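Local coordinates for chromosomal replication initiator protein DnaA (Aquifex aeolicus, PDB 1L8Q) that probably initiates chromosomal replication by binding the replication origin in its ATP-bound form, and assembles into a right-handed spiral filament with an ATP analogue, at residues His122-Leu127 / Val153-Gly158; Ile263-Cys268 / Ile277-Ala282; Val234-Asn239 / Gly313-Gln318. All coordinates share one frame; numbering follows the deposited sequence.

Contact 1: His122-Leu127 / Val153-Gly158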
loop_
_atom_site.group_PDB
_atom_site.type_symbol
_atom_site.label_atom_id
_atom_site.label_comp_id
_atom_site.label_asym_id
_atom_site.label_seq_id
_atom_site.Cartn_x
_atom_site.Cartn_y
_atom_site.Cartn_z
ATOM N N HIS A 122 8.634 25.639 -8.881
ATOM C CA HIS A 122 8.314 27.043 -8.886
ATOM C C HIS A 122 7.155 27.335 -7.962
ATOM O O HIS A 122 7.195 28.319 -7.213
ATOM C CB HIS A 122 8.113 27.548 -10.300
ATOM C CG HIS A 122 9.369 27.534 -11.106
ATOM N ND1 HIS A 122 10.301 28.548 -11.044
ATOM C CD2 HIS A 122 9.884 26.598 -11.935
ATOM C CE1 HIS A 122 11.322 28.253 -11.831
ATOM N NE2 HIS A 122 11.095 27.073 -12.380
ATOM N N ILE A 123 6.147 26.463 -7.964
ATOM C CA ILE A 123 5.034 26.623 -7.037
ATOM C C ILE A 123 5.523 26.455 -5.591
ATOM O O ILE A 123 5.183 27.244 -4.716
ATOM C CB ILE A 123 3.931 25.618 -7.343
ATOM C CG1 ILE A 123 3.258 25.951 -8.670
ATOM C CG2 ILE A 123 2.889 25.610 -6.244
ATOM C CD1 ILE A 123 2.284 24.878 -9.146
ATOM N N PHE A 124 6.327 25.426 -5.355
ATOM C CA PHE A 124 6.919 25.172 -4.041
ATOM C C PHE A 124 7.666 26.429 -3.495
ATOM O O PHE A 124 7.375 26.909 -2.380
ATOM C CB PHE A 124 7.880 23.985 -4.140
ATOM C CG PHE A 124 8.446 23.547 -2.825
ATOM C CD1 PHE A 124 7.979 22.396 -2.203
ATOM C CD2 PHE A 124 9.455 24.266 -2.218
ATOM C CE1 PHE A 124 8.500 21.979 -1.009
ATOM C CE2 PHE A 124 9.987 23.854 -1.001
ATOM C CZ PHE A 124 9.518 22.711 -0.402
ATOM N N ASN A 125 8.621 26.948 -4.278
ATOM C CA ASN A 125 9.345 28.156 -3.891
ATOM C C ASN A 125 8.410 29.309 -3.504
ATOM O O ASN A 125 8.599 29.959 -2.475
ATOM C CB ASN A 125 10.256 28.619 -5.022
ATOM C CG ASN A 125 11.691 28.309 -4.768
ATOM O OD1 ASN A 125 12.529 29.221 -4.635
ATOM N ND2 ASN A 125 12.011 27.012 -4.692
ATOM N N THR A 126 7.417 29.573 -4.346
ATOM C CA THR A 126 6.513 30.685 -4.107
ATOM C C THR A 126 5.826 30.520 -2.765
ATOM O O THR A 126 5.901 31.396 -1.902
ATOM C CB THR A 126 5.446 30.792 -5.226
ATOM O OG1 THR A 126 6.062 31.203 -6.446
ATOM C CG2 THR A 126 4.483 31.913 -4.925
ATOM N N LEU A 127 5.144 29.398 -2.588
ATOM C CA LEU A 127 4.465 29.161 -1.338
ATOM C C LEU A 127 5.467 29.282 -0.197
ATOM O O LEU A 127 5.170 29.859 0.856
ATOM C CB LEU A 127 3.817 27.795 -1.335
ATOM C CG LEU A 127 2.680 27.635 -2.342
ATOM C CD1 LEU A 127 2.076 26.260 -2.247
ATOM C CD2 LEU A 127 1.611 28.698 -2.127
ATOM N N VAL A 153 14.524 17.234 -4.018
ATOM C CA VAL A 153 14.853 16.397 -2.882
ATOM C C VAL A 153 15.546 17.176 -1.758
ATOM O O VAL A 153 15.228 16.963 -0.584
ATOM C CB VAL A 153 15.666 15.129 -3.286
ATOM C CG1 VAL A 153 16.255 14.433 -2.064
ATOM C CG2 VAL A 153 14.780 14.177 -4.059
ATOM N N SER A 154 16.461 18.086 -2.092
ATOM C CA SER A 154 17.113 18.857 -1.027
ATOM C C SER A 154 16.052 19.664 -0.330
ATOM O O SER A 154 15.929 19.630 0.897
ATOM C CB SER A 154 18.194 19.792 -1.549
ATOM O OG SER A 154 18.309 19.682 -2.943
ATOM N N ARG A 155 15.250 20.367 -1.117
ATOM C CA ARG A 155 14.193 21.168 -0.547
ATOM C C ARG A 155 13.355 20.352 0.447
ATOM O O ARG A 155 13.132 20.781 1.570
ATOM C CB ARG A 155 13.336 21.800 -1.641
ATOM C CG ARG A 155 14.059 22.896 -2.394
ATOM C CD ARG A 155 13.777 24.286 -1.866
ATOM N NE ARG A 155 14.448 25.333 -2.631
ATOM C CZ ARG A 155 14.051 26.599 -2.632
ATOM N NH1 ARG A 155 12.987 26.949 -1.906
ATOM N NH2 ARG A 155 14.710 27.517 -3.346
ATOM N N PHE A 156 12.914 19.170 0.048
ATOM C CA PHE A 156 12.126 18.370 0.956
ATOM C C PHE A 156 12.965 18.147 2.217
ATOM O O PHE A 156 12.466 18.163 3.343
ATOM C CB PHE A 156 11.790 17.003 0.341
ATOM C CG PHE A 156 10.996 17.066 -0.946
ATOM C CD1 PHE A 156 10.337 18.220 -1.330
ATOM C CD2 PHE A 156 10.914 15.953 -1.769
ATOM C CE1 PHE A 156 9.601 18.259 -2.506
ATOM C CE2 PHE A 156 10.178 15.989 -2.942
ATOM C CZ PHE A 156 9.521 17.144 -3.314
ATOM N N GLU A 157 14.254 17.944 2.034
ATOM C CA GLU A 157 15.057 17.581 3.161
ATOM C C GLU A 157 15.355 18.739 4.082
ATOM O O GLU A 157 15.881 18.553 5.190
ATOM C CB GLU A 157 16.292 16.826 2.721
ATOM C CG GLU A 157 16.017 15.346 2.623
ATOM C CD GLU A 157 17.056 14.599 1.840
ATOM O OE1 GLU A 157 18.146 15.168 1.609
ATOM O OE2 GLU A 157 16.779 13.435 1.453
ATOM N N GLY A 158 14.975 19.932 3.648
ATOM C CA GLY A 158 15.131 21.100 4.470
ATOM C C GLY A 158 14.004 21.181 5.478
ATOM O O GLY A 158 14.054 21.939 6.441
#
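This contact belongs to the AAA+ nucleotide-binding domain, where Phe124 and Asn125 of helix 114-129 meet Arg155 and Phe156 of helix 150-157. The two helical segments run roughly side by side, 29° apart, with axes 11.9 Å from each other. That gap is wide, so side chains bridge it. Phe124 holds its ring out toward helix 150-157 because CG lies anti to the backbone N (chi1 -174°). One corner of the ring, Phe124 CE2, touches the aliphatic part of Arg155, 3.9 Å from Arg155 CD and 4.0 Å from Arg155 CB. On the inner side, Phe124 CE1 approaches the edge of the Phe156 ring, 4.2 Å from Phe156 CE1. Phe156 also meets the ring of Phe41, on strand 40-43, so this aromatic end of the contact faces the sheet. The outer end is polar. The Arg155 chain bends at chi2 and carries its guanidinium across to Asn125, nearly perpendicular to the Phe124 ring. Asn125 ND2 falls implausibly close to the guanidinium, so the detail of this pairing is doubtful. The weak bond from Arg155 NH2 to Asn125 OD1 therefore carries little weight. Phe121 and Tyr128, also on helix 114-129, touch Arg155 as well. The place of Arg155, near the end of helix 150-157 and just before strand 160-163, is consistent with that of an AAA+ arginine finger. In this single ADP-bound chain Arg155 lies against helix 114-129 of its own domain. The result is a pair of helices packed over a five-stranded parallel sheet of order 2-3-4-1-5, as in the AAA+ fold.

Contact 2: Ile263-Cys268 / Ile277-Ala282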
loop_
_atom_site.group_PDB
_atom_site.type_symbol
_atom_site.label_atom_id
_atom_site.label_comp_id
_atom_site.label_asym_id
_atom_site.label_seq_id
_atom_site.Cartn_x
_atom_site.Cartn_y
_atom_site.Cartn_z
ATOM N N ILE A 263 8.066 -24.690 -8.498
ATOM C CA ILE A 263 6.861 -24.971 -9.269
ATOM C C ILE A 263 5.618 -25.027 -8.378
ATOM O O ILE A 263 4.578 -24.469 -8.720
ATOM C CB ILE A 263 7.000 -26.273 -10.078
ATOM C CG1 ILE A 263 6.984 -27.481 -9.151
ATOM C CG2 ILE A 263 8.265 -26.253 -10.940
ATOM C CD1 ILE A 263 6.395 -28.704 -9.790
ATOM N N ALA A 264 5.730 -25.697 -7.237
ATOM C CA ALA A 264 4.610 -25.791 -6.316
ATOM C C ALA A 264 4.086 -24.398 -5.996
ATOM O O ALA A 264 2.950 -24.066 -6.326
ATOM C CB ALA A 264 5.018 -26.511 -5.050
HETATM N N MSE A 265 4.913 -23.582 -5.357
HETATM C CA MSE A 265 4.516 -22.218 -5.059
HETATM C C MSE A 265 3.869 -21.605 -6.300
HETATM O O MSE A 265 2.820 -20.962 -6.213
HETATM C CB MSE A 265 5.720 -21.386 -4.615
HETATM C CG MSE A 265 6.256 -21.764 -3.253
HETATM SE SE MSE A 265 7.934 -20.884 -2.824
HETATM C CE MSE A 265 8.195 -21.605 -1.055
ATOM N N TYR A 266 4.491 -21.830 -7.456
ATOM C CA TYR A 266 3.965 -21.323 -8.719
ATOM C C TYR A 266 2.565 -21.858 -8.977
ATOM O O TYR A 266 1.663 -21.114 -9.364
ATOM C CB TYR A 266 4.894 -21.688 -9.883
ATOM C CG TYR A 266 4.434 -21.142 -11.212
ATOM C CD1 TYR A 266 4.798 -19.862 -11.623
ATOM C CD2 TYR A 266 3.631 -21.901 -12.055
ATOM C CE1 TYR A 266 4.377 -19.357 -12.842
ATOM C CE2 TYR A 266 3.202 -21.407 -13.264
ATOM C CZ TYR A 266 3.579 -20.138 -13.660
ATOM O OH TYR A 266 3.149 -19.644 -14.869
ATOM N N LEU A 267 2.382 -23.149 -8.751
ATOM C CA LEU A 267 1.085 -23.763 -8.969
ATOM C C LEU A 267 0.036 -23.245 -7.976
ATOM O O LEU A 267 -1.133 -23.051 -8.333
ATOM C CB LEU A 267 1.193 -25.284 -8.913
ATOM C CG LEU A 267 2.034 -25.911 -10.028
ATOM C CD1 LEU A 267 1.649 -27.358 -10.239
ATOM C CD2 LEU A 267 1.859 -25.136 -11.309
ATOM N N CYS A 268 0.457 -23.025 -6.732
ATOM C CA CYS A 268 -0.438 -22.489 -5.716
ATOM C C CYS A 268 -0.829 -21.098 -6.128
ATOM O O CYS A 268 -1.994 -20.712 -6.024
ATOM C CB CYS A 268 0.249 -22.442 -4.353
ATOM S SG CYS A 268 0.188 -23.986 -3.415
ATOM N N ILE A 277 1.164 -14.272 0.909
ATOM C CA ILE A 277 1.052 -14.612 2.313
ATOM C C ILE A 277 0.525 -16.029 2.454
ATOM O O ILE A 277 1.131 -16.850 3.134
ATOM C CB ILE A 277 0.135 -13.623 3.041
ATOM C CG1 ILE A 277 0.667 -12.195 2.894
ATOM C CG2 ILE A 277 0.027 -13.989 4.519
ATOM C CD1 ILE A 277 1.414 -11.687 4.117
ATOM N N GLU A 278 -0.597 -16.315 1.788
ATOM C CA GLU A 278 -1.215 -17.647 1.844
ATOM C C GLU A 278 -0.259 -18.740 1.400
ATOM O O GLU A 278 -0.136 -19.768 2.057
ATOM C CB GLU A 278 -2.498 -17.699 1.005
ATOM C CG GLU A 278 -3.758 -17.296 1.760
ATOM C CD GLU A 278 -4.928 -16.974 0.840
ATOM O OE1 GLU A 278 -4.804 -17.172 -0.395
ATOM O OE2 GLU A 278 -5.972 -16.513 1.356
ATOM N N ILE A 279 0.404 -18.524 0.272
ATOM C CA ILE A 279 1.370 -19.485 -0.218
ATOM C C ILE A 279 2.498 -19.620 0.796
ATOM O O ILE A 279 2.899 -20.726 1.140
ATOM C CB ILE A 279 1.922 -19.051 -1.582
ATOM C CG1 ILE A 279 0.786 -18.907 -2.588
ATOM C CG2 ILE A 279 2.941 -20.054 -2.085
ATOM C CD1 ILE A 279 1.202 -18.253 -3.868
ATOM N N ALA A 280 2.994 -18.492 1.290
ATOM C CA ALA A 280 4.067 -18.520 2.277
ATOM C C ALA A 280 3.647 -19.353 3.476
ATOM O O ALA A 280 4.401 -20.187 3.954
ATOM C CB ALA A 280 4.451 -17.107 2.706
ATOM N N ARG A 281 2.425 -19.135 3.947
ATOM C CA ARG A 281 1.913 -19.871 5.099
ATOM C C ARG A 281 1.797 -21.352 4.788
ATOM O O ARG A 281 2.091 -22.203 5.623
ATOM C CB ARG A 281 0.545 -19.330 5.535
ATOM C CG ARG A 281 0.574 -17.949 6.177
ATOM C CD ARG A 281 -0.784 -17.481 6.676
ATOM N NE ARG A 281 -0.770 -16.079 7.074
ATOM C CZ ARG A 281 -1.345 -15.617 8.172
ATOM N NH1 ARG A 281 -1.978 -16.450 8.985
ATOM N NH2 ARG A 281 -1.285 -14.321 8.465
ATOM N N ALA A 282 1.352 -21.656 3.582
ATOM C CA ALA A 282 1.185 -23.035 3.178
ATOM C C ALA A 282 2.518 -23.741 3.313
ATOM O O ALA A 282 2.633 -24.766 3.985
ATOM C CB ALA A 282 0.696 -23.101 1.759
#
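Ile279 packs between Met265 and Cys268 in this buried contact between apolar side chains. Its two branches part to meet different neighbours. Ile279 CG2 lies 3.9 Å from Met265 CG and 4.0 Å from Met265 CB; residue 265 is a selenomethionine here. The other branch places Ile279 CG1 4.0 Å from Cys268 CB. This division follows from chi1 (-58°), which sets CG2 anti to the backbone N and CG1 anti to the carbonyl carbon. The end of the longer branch, Ile279 CD1, comes down on the backbone, 3.9 Å from Met265 O. No hydrogen bond joins the two segments. They belong to helices 258-272 and 276-282 of domain IV, thought to bind double-stranded DNA. Helix 276-282 is probably the first helix of the helix-turn-helix, with helix 290-300 as the likely recognition helix. Phe283, just past helix 276-282, touches both Met265 and Cys268. Met265 also reaches Thr290, at the start of helix 290-300. The short turn between helices 258-272 and 276-282 is tied down by a backbone bond between Cys268 and Ala274. Glu278 OE1 accepts from Ser275 N at the start of helix 276-282. Farther out, Arg281 NH2 bonds to Glu196 O of helix 188-197.

Contact 3: Val234-Asn239 / Gly313-Gln318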
loop_
_atom_site.group_PDB
_atom_site.type_symbol
_atom_site.label_atom_id
_atom_site.label_comp_id
_atom_site.label_asym_id
_atom_site.label_seq_id
_atom_site.Cartn_x
_atom_site.Cartn_y
_atom_site.Cartn_z
ATOM N N VAL A 234 0.665 -29.631 -3.307
ATOM C CA VAL A 234 1.953 -30.099 -2.846
ATOM C C VAL A 234 2.048 -31.606 -3.046
ATOM O O VAL A 234 3.042 -32.101 -3.573
ATOM C CB VAL A 234 2.221 -29.715 -1.384
ATOM C CG1 VAL A 234 3.490 -30.403 -0.874
ATOM C CG2 VAL A 234 2.352 -28.204 -1.257
ATOM N N GLU A 235 1.006 -32.332 -2.646
ATOM C CA GLU A 235 0.951 -33.770 -2.885
ATOM C C GLU A 235 1.183 -34.033 -4.369
ATOM O O GLU A 235 1.867 -34.980 -4.744
ATOM C CB GLU A 235 -0.419 -34.343 -2.517
ATOM C CG GLU A 235 -0.713 -34.450 -1.035
ATOM C CD GLU A 235 -2.150 -34.884 -0.756
ATOM O OE1 GLU A 235 -2.981 -34.888 -1.703
ATOM O OE2 GLU A 235 -2.449 -35.222 0.411
ATOM N N PHE A 236 0.594 -33.190 -5.211
ATOM C CA PHE A 236 0.692 -33.377 -6.651
ATOM C C PHE A 236 2.120 -33.243 -7.151
ATOM O O PHE A 236 2.658 -34.167 -7.752
ATOM C CB PHE A 236 -0.217 -32.405 -7.387
ATOM C CG PHE A 236 -0.131 -32.520 -8.861
ATOM C CD1 PHE A 236 -0.688 -33.602 -9.512
ATOM C CD2 PHE A 236 0.520 -31.552 -9.606
ATOM C CE1 PHE A 236 -0.600 -33.721 -10.873
ATOM C CE2 PHE A 236 0.607 -31.661 -10.968
ATOM C CZ PHE A 236 0.049 -32.753 -11.606
ATOM N N VAL A 237 2.730 -32.088 -6.910
ATOM C CA VAL A 237 4.100 -31.853 -7.339
ATOM C C VAL A 237 4.987 -33.005 -6.898
ATOM O O VAL A 237 5.890 -33.425 -7.627
ATOM C CB VAL A 237 4.639 -30.529 -6.796
ATOM C CG1 VAL A 237 6.159 -30.525 -6.790
ATOM C CG2 VAL A 237 4.077 -29.356 -7.605
ATOM N N ALA A 238 4.701 -33.536 -5.716
ATOM C CA ALA A 238 5.439 -34.677 -5.189
ATOM C C ALA A 238 5.354 -35.868 -6.131
ATOM O O ALA A 238 6.284 -36.141 -6.886
ATOM C CB ALA A 238 4.912 -35.058 -3.813
ATOM N N ASN A 239 4.226 -36.570 -6.082
ATOM C CA ASN A 239 4.008 -37.765 -6.893
ATOM C C ASN A 239 4.541 -37.665 -8.325
ATOM O O ASN A 239 4.811 -38.687 -8.955
ATOM C CB ASN A 239 2.525 -38.142 -6.904
ATOM C CG ASN A 239 1.936 -38.212 -5.509
ATOM O OD1 ASN A 239 2.557 -38.740 -4.584
ATOM N ND2 ASN A 239 0.734 -37.669 -5.346
ATOM N N GLY A 313 3.003 -25.864 -17.917
ATOM C CA GLY A 313 1.679 -25.781 -18.505
ATOM C C GLY A 313 0.895 -27.057 -18.283
ATOM O O GLY A 313 -0.286 -27.028 -17.932
ATOM N N PHE A 314 1.562 -28.184 -18.479
ATOM C CA PHE A 314 0.933 -29.475 -18.295
ATOM C C PHE A 314 0.602 -29.723 -16.815
ATOM O O PHE A 314 -0.449 -30.277 -16.482
ATOM C CB PHE A 314 1.849 -30.567 -18.824
ATOM C CG PHE A 314 1.316 -31.941 -18.631
ATOM C CD1 PHE A 314 0.345 -32.441 -19.476
ATOM C CD2 PHE A 314 1.781 -32.740 -17.605
ATOM C CE1 PHE A 314 -0.150 -33.720 -19.303
ATOM C CE2 PHE A 314 1.287 -34.010 -17.422
ATOM C CZ PHE A 314 0.322 -34.505 -18.276
ATOM N N LEU A 315 1.505 -29.310 -15.935
ATOM C CA LEU A 315 1.304 -29.471 -14.506
ATOM C C LEU A 315 0.108 -28.637 -14.039
ATOM O O LEU A 315 -0.692 -29.079 -13.205
ATOM C CB LEU A 315 2.569 -29.067 -13.742
ATOM C CG LEU A 315 3.817 -29.913 -13.996
ATOM C CD1 LEU A 315 4.989 -29.396 -13.178
ATOM C CD2 LEU A 315 3.536 -31.363 -13.669
ATOM N N GLU A 316 -0.006 -27.432 -14.594
ATOM C CA GLU A 316 -1.096 -26.526 -14.273
ATOM C C GLU A 316 -2.428 -27.169 -14.595
ATOM O O GLU A 316 -3.348 -27.151 -13.785
ATOM C CB GLU A 316 -0.954 -25.223 -15.062
ATOM C CG GLU A 316 0.192 -24.338 -14.612
ATOM C CD GLU A 316 0.376 -23.139 -15.516
ATOM O OE1 GLU A 316 -0.203 -23.136 -16.621
ATOM O OE2 GLU A 316 1.094 -22.197 -15.122
ATOM N N LYS A 317 -2.523 -27.752 -15.783
ATOM C CA LYS A 317 -3.768 -28.357 -16.239
ATOM C C LYS A 317 -4.152 -29.580 -15.409
ATOM O O LYS A 317 -5.305 -29.749 -15.022
ATOM C CB LYS A 317 -3.680 -28.698 -17.731
ATOM C CG LYS A 317 -3.591 -27.457 -18.634
ATOM C CD LYS A 317 -3.051 -27.789 -20.022
ATOM C CE LYS A 317 -2.973 -26.535 -20.904
ATOM N NZ LYS A 317 -2.363 -25.369 -20.178
ATOM N N GLN A 318 -3.179 -30.427 -15.122
ATOM C CA GLN A 318 -3.447 -31.591 -14.299
ATOM C C GLN A 318 -3.903 -31.166 -12.900
ATOM O O GLN A 318 -4.958 -31.595 -12.427
ATOM C CB GLN A 318 -2.221 -32.496 -14.235
ATOM C CG GLN A 318 -1.877 -33.136 -15.569
ATOM C CD GLN A 318 -3.021 -33.978 -16.141
ATOM O OE1 GLN A 318 -3.515 -34.899 -15.485
ATOM N NE2 GLN A 318 -3.423 -33.675 -17.372
#
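Phe236 joins the long helix 216-241 to the C-terminal helix 308-323 by touching Leu315 and Gln318, within the all-helical domain IV that holds the helix-turn-helix. The apolar contacts come first. CG of Phe236 stands anti to the backbone N (chi1 178°), which sends the ring out across the gap with its far end leading. Phe236 CZ lies 3.5 Å from Gln318 CB, and Phe236 CE1 is 3.9 Å from the same atom. Beside them, Phe236 CE2 touches one methyl of Leu315, CD2, at 4.0 Å. Leu315 continues inward onto Ile263 of helix 258-272 and onto Tyr240 and Tyr241. A second kind of contact is made with the backbone. Phe236 CE2 sits 3.7 Å from Leu315 O, in an oblique approach to the ring. No hydrogen bond crosses between the segments. The polar part of Gln318 is engaged along its own helix instead. Its CB points at helix 216-241, but the chain bends at chi2 (-58°) and leads the amide away. The amide plane ends 31° from that of the Phe236 ring. Gln318 OE1 accepts a bond from Lys322 NZ, and Gln318 CG rests 3.7 Å above the plane of the Phe314 ring, offset toward its rim.

Contact 1 lies in the AAA+ domain III, while contacts 2 and 3 lie in domain IV, on the opposite side of the chain's centre. The centre of contact 1 is 45 Å from that of contact 2 and 56 Å from that of contact 3. Along the chain, contact 1 closes before the others open. Contact 2 is nested within the loop closed by contact 3. Their centres are only 13 Å apart, and they touch: Ile263 of helix 258-272 packs on Val237, and Leu267 on Glu316. Helix 258-272 thus shares one helical core with contact 3. The separation matches a two-part initiator, with nucleotide binding in one domain and, probably, double-stranded DNA binding in the other.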